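Local coordinates for protein leucine aminopeptidase (Fimbriiglobus ruber, PDB 7D1B) that probably acts as a zinc-dependent glutaminyl cyclase of the M28 peptidase family, converting N-terminal glutamine into pyroglutamate, at residues A[47-52]-A[164-169]; A[115-120]-A[168-173]. All blocks are in the same frame, centred on the assembly; numbering follows the deposited sequence.

Interaction 1. Residues A[47-52]-A[164-169]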
loop_
_atom_site.group_PDB
_atom_site.type_symbol
_atom_site.label_atom_id
_atom_site.label_comp_id
_atom_site.label_asym_id
_atom_site.label_seq_id
_atom_site.Cartn_x
_atom_site.Cartn_y
_atom_site.Cartn_z
ATOM N N PHE A 47 15.684 -11.193 -3.875
ATOM C CA PHE A 47 16.436 -10.197 -4.626
ATOM C C PHE A 47 17.236 -9.333 -3.665
ATOM O O PHE A 47 16.916 -9.273 -2.470
ATOM C CB PHE A 47 15.476 -9.357 -5.489
ATOM C CG PHE A 47 15.063 -10.076 -6.727
ATOM C CD1 PHE A 47 14.129 -11.103 -6.663
ATOM C CD2 PHE A 47 15.657 -9.779 -7.937
ATOM C CE1 PHE A 47 13.805 -11.833 -7.814
ATOM C CE2 PHE A 47 15.328 -10.484 -9.084
ATOM C CZ PHE A 47 14.415 -11.527 -9.016
ATOM N N PRO A 48 18.293 -8.651 -4.149
ATOM C CA PRO A 48 19.202 -7.901 -3.250
ATOM C C PRO A 48 18.621 -6.542 -2.871
ATOM O O PRO A 48 19.205 -5.489 -3.127
ATOM C CB PRO A 48 20.477 -7.803 -4.094
ATOM C CG PRO A 48 19.947 -7.730 -5.510
ATOM C CD PRO A 48 18.819 -8.734 -5.528
ATOM N N LEU A 49 17.450 -6.571 -2.241
ATOM C CA LEU A 49 16.811 -5.345 -1.799
ATOM C C LEU A 49 17.696 -4.658 -0.772
ATOM O O LEU A 49 18.310 -5.308 0.079
ATOM C CB LEU A 49 15.440 -5.677 -1.198
ATOM C CG LEU A 49 14.485 -6.543 -2.038
ATOM C CD1 LEU A 49 13.113 -6.561 -1.363
ATOM C CD2 LEU A 49 14.352 -6.141 -3.480
ATOM N N ASP A 50 17.777 -3.336 -0.861
ATOM C CA ASP A 50 18.710 -2.582 -0.045
ATOM C C ASP A 50 17.953 -1.961 1.125
ATOM O O ASP A 50 17.146 -1.041 0.916
ATOM C CB ASP A 50 19.358 -1.516 -0.923
ATOM C CG ASP A 50 20.413 -0.712 -0.203
ATOM O OD1 ASP A 50 20.320 -0.517 1.016
ATOM O OD2 ASP A 50 21.330 -0.240 -0.892
ATOM N N PRO A 51 18.161 -2.436 2.355
ATOM C CA PRO A 51 17.353 -1.922 3.482
ATOM C C PRO A 51 17.614 -0.458 3.787
ATOM O O PRO A 51 16.690 0.276 4.172
ATOM C CB PRO A 51 17.755 -2.839 4.648
ATOM C CG PRO A 51 19.191 -3.290 4.290
ATOM C CD PRO A 51 19.168 -3.436 2.776
ATOM N N ASP A 52 18.863 -0.009 3.634
ATOM C CA ASP A 52 19.180 1.386 3.908
ATOM C C ASP A 52 18.560 2.295 2.865
ATOM O O ASP A 52 18.055 3.373 3.192
ATOM C CB ASP A 52 20.693 1.560 3.976
ATOM C CG ASP A 52 21.300 0.759 5.094
ATOM O OD1 ASP A 52 20.720 0.760 6.202
ATOM O OD2 ASP A 52 22.321 0.098 4.857
ATOM N N MET A 164 9.283 2.144 -4.263
ATOM C CA MET A 164 10.477 2.788 -4.820
ATOM C C MET A 164 11.673 1.848 -4.783
ATOM O O MET A 164 12.439 1.777 -5.745
ATOM C CB MET A 164 10.779 4.080 -4.069
ATOM C CG MET A 164 9.761 5.183 -4.309
ATOM S SD MET A 164 10.142 6.704 -3.395
ATOM C CE MET A 164 11.439 7.361 -4.438
ATOM N N GLU A 165 11.855 1.126 -3.676
ATOM C CA GLU A 165 12.951 0.159 -3.609
ATOM C C GLU A 165 12.751 -0.968 -4.619
ATOM O O GLU A 165 13.669 -1.319 -5.369
ATOM C CB GLU A 165 13.122 -0.390 -2.192
ATOM C CG GLU A 165 14.147 -1.532 -2.116
ATOM C CD GLU A 165 15.548 -1.129 -2.566
ATOM O OE1 GLU A 165 15.860 0.075 -2.504
ATOM O OE2 GLU A 165 16.334 -2.041 -2.958
ATOM N N LEU A 166 11.552 -1.556 -4.644
ATOM C CA LEU A 166 11.281 -2.669 -5.545
ATOM C C LEU A 166 11.513 -2.280 -6.991
ATOM O O LEU A 166 11.939 -3.117 -7.802
ATOM C CB LEU A 166 9.838 -3.158 -5.371
ATOM C CG LEU A 166 9.526 -3.913 -4.081
ATOM C CD1 LEU A 166 8.032 -4.172 -3.989
ATOM C CD2 LEU A 166 10.301 -5.211 -4.011
ATOM N N ALA A 167 11.233 -1.025 -7.344
ATOM C CA ALA A 167 11.403 -0.589 -8.722
ATOM C C ALA A 167 12.825 -0.778 -9.237
ATOM O O ALA A 167 13.007 -0.919 -10.441
ATOM C CB ALA A 167 10.986 0.873 -8.849
ATOM N N HIS A 168 13.844 -0.743 -8.364
ATOM C CA HIS A 168 15.209 -0.997 -8.823
ATOM C C HIS A 168 15.377 -2.401 -9.387
ATOM O O HIS A 168 16.289 -2.629 -10.193
ATOM C CB HIS A 168 16.211 -0.788 -7.695
ATOM C CG HIS A 168 16.374 0.643 -7.306
ATOM N ND1 HIS A 168 17.177 1.514 -8.008
ATOM C CD2 HIS A 168 15.831 1.363 -6.291
ATOM C CE1 HIS A 168 17.130 2.706 -7.437
ATOM N NE2 HIS A 168 16.319 2.643 -6.399
ATOM N N HIS A 169 14.521 -3.338 -8.967
ATOM C CA HIS A 169 14.692 -4.752 -9.258
ATOM C C HIS A 169 13.710 -5.272 -10.286
ATOM O O HIS A 169 13.983 -6.314 -10.882
ATOM C CB HIS A 169 14.518 -5.558 -7.964
ATOM C CG HIS A 169 15.338 -5.013 -6.844
ATOM N ND1 HIS A 169 16.644 -5.398 -6.610
ATOM C CD2 HIS A 169 15.053 -4.049 -5.935
ATOM C CE1 HIS A 169 17.116 -4.700 -5.589
ATOM N NE2 HIS A 169 16.174 -3.866 -5.171
#
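Glu-165 meets Asp-50 and His-169 through a bent side chain: CG lies anti to the backbone N (chi1 173°), and a turn at chi2 (60°) swings CD round toward the 47-52 backbone. One oxygen, OE2, takes two N-H groups from opposite faces of the carboxylate plane. From the other segment, Asp-50 N donates over 2.9 Å to Glu-165 OE2, well above that plane. From one turn further along its own segment, His-169 NE2 donates to Glu-165 OE2, also over 2.9 Å and almost straight (176°), with the oxygen in the imidazole plane. OE1 serves a third partner, Arg-53 of helix 51-63, in a salt bridge.

So held, the His-169 ring offers a flat wall to Leu-49, whose CD2 stands over one face, 3.4 Å from the ring centroid in a CH-pi contact. CB of His-168 lies against the opposite face, toward its rim. His-169 CE1 also comes within 3.3 Å of Pro-48 O. Pro-48 is the centre of an inverse gamma turn, whose phi suits a proline ring; the turn's bond, Leu-49 N to Phe-47 O, is weak. Leu-49 CD1 also packs on Leu-166 CD2 at 4.1 Å. Asp-50 is a natural N-cap, OD1 accepting from Arg-53 N.

An alanine in place of Glu-165 would probably leave Asp-50 N and His-169 NE2 without their acceptor, Arg-53 without its counter-charge and the imidazole freer to turn. With two N-H donors and an arginine around it, this buried carboxylate is likely to stay ionised.

Interaction 2. Residues A[115-120]-A[168-173]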
loop_
_atom_site.group_PDB
_atom_site.type_symbol
_atom_site.label_atom_id
_atom_site.label_comp_id
_atom_site.label_asym_id
_atom_site.label_seq_id
_atom_site.Cartn_x
_atom_site.Cartn_y
_atom_site.Cartn_z
ATOM N N ALA A 115 2.011 2.446 -11.551
ATOM C CA ALA A 115 3.287 2.152 -12.204
ATOM C C ALA A 115 3.240 0.694 -12.645
ATOM O O ALA A 115 3.202 -0.207 -11.806
ATOM C CB ALA A 115 4.462 2.412 -11.269
ATOM N N SER A 116 3.216 0.471 -13.958
ATOM C CA SER A 116 2.936 -0.838 -14.528
ATOM C C SER A 116 4.205 -1.478 -15.054
ATOM O O SER A 116 5.005 -0.834 -15.751
ATOM C CB SER A 116 1.931 -0.721 -15.678
ATOM O OG SER A 116 0.642 -0.385 -15.248
ATOM N N TRP A 117 4.320 -2.772 -14.780
ATOM C CA TRP A 117 5.409 -3.628 -15.224
ATOM C C TRP A 117 4.827 -4.809 -15.992
ATOM O O TRP A 117 3.806 -5.391 -15.593
ATOM C CB TRP A 117 6.161 -4.194 -13.997
ATOM C CG TRP A 117 6.584 -3.166 -12.980
ATOM C CD1 TRP A 117 5.913 -2.827 -11.843
ATOM C CD2 TRP A 117 7.748 -2.328 -13.022
ATOM N NE1 TRP A 117 6.596 -1.854 -11.152
ATOM C CE2 TRP A 117 7.730 -1.529 -11.857
ATOM C CE3 TRP A 117 8.818 -2.187 -13.928
ATOM C CZ2 TRP A 117 8.745 -0.614 -11.558
ATOM C CZ3 TRP A 117 9.814 -1.263 -13.636
ATOM C CH2 TRP A 117 9.775 -0.490 -12.457
ATOM N N PHE A 118 5.500 -5.180 -17.078
ATOM C CA PHE A 118 5.204 -6.380 -17.867
ATOM C C PHE A 118 3.835 -6.255 -18.538
ATOM O O PHE A 118 2.864 -6.903 -18.134
ATOM C CB PHE A 118 5.307 -7.677 -17.040
ATOM C CG PHE A 118 6.390 -7.663 -15.975
ATOM C CD1 PHE A 118 7.711 -7.271 -16.256
ATOM C CD2 PHE A 118 6.069 -8.015 -14.670
ATOM C CE1 PHE A 118 8.673 -7.237 -15.246
ATOM C CE2 PHE A 118 7.043 -7.997 -13.659
ATOM C CZ PHE A 118 8.340 -7.613 -13.957
ATOM N N PRO A 119 3.724 -5.420 -19.567
ATOM C CA PRO A 119 2.391 -5.141 -20.132
ATOM C C PRO A 119 1.775 -6.312 -20.881
ATOM O O PRO A 119 0.547 -6.364 -21.009
ATOM C CB PRO A 119 2.641 -3.947 -21.067
ATOM C CG PRO A 119 4.112 -4.057 -21.415
ATOM C CD PRO A 119 4.769 -4.565 -20.151
ATOM N N ASP A 120 2.570 -7.241 -21.398
ATOM C CA ASP A 120 2.041 -8.260 -22.311
ATOM C C ASP A 120 1.656 -9.505 -21.508
ATOM O O ASP A 120 2.317 -10.550 -21.571
ATOM C CB ASP A 120 3.079 -8.605 -23.375
ATOM C CG ASP A 120 2.485 -9.272 -24.554
ATOM O OD1 ASP A 120 1.306 -9.678 -24.460
ATOM O OD2 ASP A 120 3.196 -9.387 -25.576
ATOM N N HIS A 168 13.844 -0.743 -8.364
ATOM C CA HIS A 168 15.209 -0.997 -8.823
ATOM C C HIS A 168 15.377 -2.401 -9.387
ATOM O O HIS A 168 16.289 -2.629 -10.193
ATOM C CB HIS A 168 16.211 -0.788 -7.695
ATOM C CG HIS A 168 16.374 0.643 -7.306
ATOM N ND1 HIS A 168 17.177 1.514 -8.008
ATOM C CD2 HIS A 168 15.831 1.363 -6.291
ATOM C CE1 HIS A 168 17.130 2.706 -7.437
ATOM N NE2 HIS A 168 16.319 2.643 -6.399
ATOM N N HIS A 169 14.521 -3.338 -8.967
ATOM C CA HIS A 169 14.692 -4.752 -9.258
ATOM C C HIS A 169 13.710 -5.272 -10.286
ATOM O O HIS A 169 13.983 -6.314 -10.882
ATOM C CB HIS A 169 14.518 -5.558 -7.964
ATOM C CG HIS A 169 15.338 -5.013 -6.844
ATOM N ND1 HIS A 169 16.644 -5.398 -6.610
ATOM C CD2 HIS A 169 15.053 -4.049 -5.935
ATOM C CE1 HIS A 169 17.116 -4.700 -5.589
ATOM N NE2 HIS A 169 16.174 -3.866 -5.171
ATOM N N MET A 170 12.584 -4.579 -10.517
ATOM C CA MET A 170 11.461 -5.190 -11.233
ATOM C C MET A 170 11.828 -5.659 -12.636
ATOM O O MET A 170 11.374 -6.729 -13.048
ATOM C CB MET A 170 10.261 -4.249 -11.291
ATOM C CG MET A 170 9.552 -4.055 -9.969
ATOM S SD MET A 170 8.948 -5.577 -9.190
ATOM C CE MET A 170 7.624 -5.984 -10.319
ATOM N N LYS A 171 12.627 -4.886 -13.388
ATOM C CA LYS A 171 12.931 -5.325 -14.750
ATOM C C LYS A 171 13.811 -6.560 -14.780
ATOM O O LYS A 171 13.935 -7.167 -15.848
ATOM C CB LYS A 171 13.510 -4.204 -15.616
ATOM C CG LYS A 171 12.496 -3.141 -16.028
ATOM C CD LYS A 171 11.222 -3.693 -16.633
ATOM C CE LYS A 171 11.452 -4.472 -17.910
ATOM N NZ LYS A 171 11.218 -3.612 -19.110
ATOM N N GLY A 172 14.397 -6.954 -13.645
ATOM C CA GLY A 172 15.126 -8.204 -13.544
ATOM C C GLY A 172 14.329 -9.353 -12.961
ATOM O O GLY A 172 14.923 -10.402 -12.690
ATOM N N VAL A 173 13.023 -9.206 -12.757
ATOM C CA VAL A 173 12.203 -10.237 -12.119
ATOM C C VAL A 173 11.487 -11.042 -13.197
ATOM O O VAL A 173 10.792 -10.448 -14.039
ATOM C CB VAL A 173 11.178 -9.619 -11.154
ATOM C CG1 VAL A 173 10.253 -10.701 -10.606
ATOM C CG2 VAL A 173 11.893 -8.879 -10.029
#
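Trp-117 and Met-170 face each other with CA atoms 7.4 Å apart, where the end of strand 108-117 meets the irregular turn after helix 153-167, and a positive phi (66°) at Phe-118 bends the chain away beyond the strand. Met-170 lies across the indole at about a right angle. Its CB sits squarely over the face, 3.5 Å from the centroid of the Trp-117 six-membered ring, and CG follows at 3.6 Å from Trp-117 CE2. Beyond them SD makes a Met-aromatic contact, 4.8 Å from the Trp-117 five-membered-ring centroid. The bend at chi3 (-70°) places CE where it touches both aromatics, 3.9 Å from Trp-117 CD1 and from Phe-118 CE2. An unbranched, flexible thioether can follow the indole face and then turn to Phe-118.

This is the alpha/beta fold of the M28 family, built on a mixed beta sheet; helix 153-167 lies in the beta-alpha-beta crossover between the parallel neighbours 123-130 and 178-184, and Met-170 also touches Val-179 and Phe-181 of the latter.

One face of the Phe-118 ring lies over CB of Trp-117, and its edge meets the turn, CZ lying 3.3 Å from Met-170 O, near the ring plane. That carbonyl already accepts from Val-173 N, and the faintly positive aromatic rim probably adds a weak electrostatic attraction. Lys-171 passes the indole edge with its aliphatic part, CD 3.9 Å from Trp-117 CE3, while NZ reaches a bound glycerol.

How the interactions relate
Interactions 1 and 2 lie on the same side of the chain's centre, about 13 Å apart between centres. Both use the chain that leaves helix 153-167, sharing His-168 and His-169. Along the sequence 47-52 comes first, then 115-120, and both meet the later residues 164-173. Interaction 1 joins this helix end to the start of helix 51-63; interaction 2 joins the following turn to strand 108-117 of the central sheet. They touch directly, through Phe-47 against Gly-172 and Val-173, and Ala-167 against Trp-117. Helix 153-167 also carries the zinc ligand Asp-155 near its beginning, whereas both contacts lie at and beyond its other end, away from the metal, packing that end between helix 51-63 and strand 108-117.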